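Local coordinates for pyridoxal phosphate homeostasis protein (Bifidobacterium adolescentis ATCC 15703, PDB 3CPG) that probably binds pyridoxal 5'-phosphate and takes part in keeping the cellular level of this cofactor in balance, at residues Gly98-Gly102 with Ala112-Phe117. Residue numbers count along the deposited sequence, not the author numbering.
Sequences GFSLG and AEHIPF
A histidine side chain bonds the backbone at the far end of the neighbouring strand: His114 (t) reaches along the pair so that NE2 donates to Gly102 O (3.0 Å). The strands are parallel, 99-101 being added beside the TIM-barrel strand 113-119 after a short, partly disordered link. Their short axes approach to 4.6 Å at 33°, in the register Phe99-Glu113, Ser100-His114, Leu101-Ile115. The ladder alternates as parallel pairing demands: Ser100 N donates to Glu113 O (3.0 Å), Ile115 N to Ser100 O (2.8 Å) and Gly102 N to Ile115 O (3.0 Å). At the start it opens, and one water takes over, donating to Gly98 O (2.8 Å) and accepting from Glu113 N (3.0 Å). Gly98, at positive phi, is the C-prime residue of the Schellman motif ending helix 80-96. Gly102 (phi 50°, psi -137°) packs its CA 3.7 Å from Phe117 CB, where a CB would clash. On one face Phe99 (m) receives Ile115 CD1 over its ring, a CH-pi contact 3.9 Å from the centroid, and Leu101 CD1 meets Ile115 CG2 at 3.8 Å; Ile68 and Leu90 of the surrounding helices adjoin this apolar cluster. On the His114 face, a second water links Ser100 OG and Ala112 O (2.7 Å each). Thus Phe99, Leu101 and Ile115 meet the helices, Glu113 sharing their face at its exposed end, whereas imidazole and water satisfy polar groups on the other.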
# COMPACT_ATOMS: atom_id res chain seq x y z
N GLY A 98 -12.04 -18.16 2.56
CA GLY A 98 -11.32 -18.69 1.41
C GLY A 98 -10.18 -17.84 0.88
O GLY A 98 -9.80 -17.98 -0.28
N PHE A 99 -9.63 -16.98 1.73
CA PHE A 99 -8.52 -16.11 1.34
C PHE A 99 -7.29 -16.32 2.20
O PHE A 99 -7.41 -16.63 3.39
CB PHE A 99 -8.90 -14.63 1.49
CG PHE A 99 -10.09 -14.20 0.69
CD1 PHE A 99 -10.05 -14.19 -0.70
CD2 PHE A 99 -11.25 -13.77 1.33
CE1 PHE A 99 -11.14 -13.76 -1.44
CE2 PHE A 99 -12.35 -13.34 0.60
CZ PHE A 99 -12.30 -13.33 -0.79
N SER A 100 -6.12 -16.13 1.61
CA SER A 100 -4.88 -16.21 2.38
C SER A 100 -4.61 -14.73 2.62
O SER A 100 -4.96 -13.89 1.80
CB SER A 100 -3.76 -16.86 1.56
OG SER A 100 -3.48 -16.16 0.37
N LEU A 101 -4.01 -14.39 3.76
CA LEU A 101 -3.75 -12.99 4.09
C LEU A 101 -2.29 -12.75 4.45
O LEU A 101 -1.76 -13.38 5.35
CB LEU A 101 -4.62 -12.56 5.27
CG LEU A 101 -4.41 -11.15 5.82
CD1 LEU A 101 -4.91 -10.11 4.82
CD2 LEU A 101 -5.16 -11.00 7.14
N GLY A 102 -1.66 -11.80 3.76
CA GLY A 102 -0.27 -11.50 4.03
C GLY A 102 0.57 -12.76 4.04
O GLY A 102 0.40 -13.63 3.19
N ALA A 112 -6.57 -20.75 -3.10
CA ALA A 112 -7.22 -19.63 -2.44
C ALA A 112 -6.63 -18.30 -2.93
O ALA A 112 -5.42 -18.17 -3.08
CB ALA A 112 -7.05 -19.74 -0.93
N GLU A 113 -7.50 -17.33 -3.19
CA GLU A 113 -7.04 -16.03 -3.64
C GLU A 113 -6.25 -15.41 -2.50
O GLU A 113 -6.61 -15.57 -1.34
CB GLU A 113 -8.21 -15.11 -4.00
CG GLU A 113 -7.76 -13.75 -4.52
CD GLU A 113 -8.91 -12.88 -4.97
OE1 GLU A 113 -10.04 -13.39 -5.08
OE2 GLU A 113 -8.68 -11.68 -5.22
N HIS A 114 -5.19 -14.69 -2.84
CA HIS A 114 -4.36 -14.07 -1.82
C HIS A 114 -4.69 -12.59 -1.65
O HIS A 114 -4.86 -11.86 -2.63
CB HIS A 114 -2.88 -14.23 -2.18
CG HIS A 114 -1.94 -13.60 -1.20
ND1 HIS A 114 -1.24 -12.45 -1.47
CD2 HIS A 114 -1.60 -13.96 0.06
CE1 HIS A 114 -0.50 -12.12 -0.42
NE2 HIS A 114 -0.70 -13.02 0.52
N ILE A 115 -4.82 -12.16 -0.39
CA ILE A 115 -5.10 -10.77 -0.07
C ILE A 115 -3.84 -10.16 0.54
O ILE A 115 -3.42 -10.52 1.64
CB ILE A 115 -6.26 -10.64 0.95
CG1 ILE A 115 -7.58 -11.07 0.30
CG2 ILE A 115 -6.38 -9.20 1.44
CD1 ILE A 115 -8.78 -10.98 1.22
N PRO A 116 -3.19 -9.24 -0.19
CA PRO A 116 -1.97 -8.63 0.35
C PRO A 116 -2.26 -7.85 1.63
O PRO A 116 -3.30 -7.21 1.76
CB PRO A 116 -1.50 -7.73 -0.79
CG PRO A 116 -1.95 -8.49 -2.00
CD PRO A 116 -3.35 -8.90 -1.61
N PHE A 117 -1.32 -7.90 2.57
CA PHE A 117 -1.45 -7.19 3.84
C PHE A 117 -0.21 -6.30 3.88
O PHE A 117 0.89 -6.78 4.14
CB PHE A 117 -1.46 -8.19 5.01
CG PHE A 117 -1.87 -7.60 6.34
CD1 PHE A 117 -2.29 -8.44 7.37
CD2 PHE A 117 -1.80 -6.23 6.58
CE1 PHE A 117 -2.63 -7.92 8.63
CE2 PHE A 117 -2.15 -5.70 7.83
CZ PHE A 117 -2.56 -6.55 8.85
O HOH W 1 -10.51 -17.63 -2.98
O HOH W 2 -3.35 -18.28 -1.33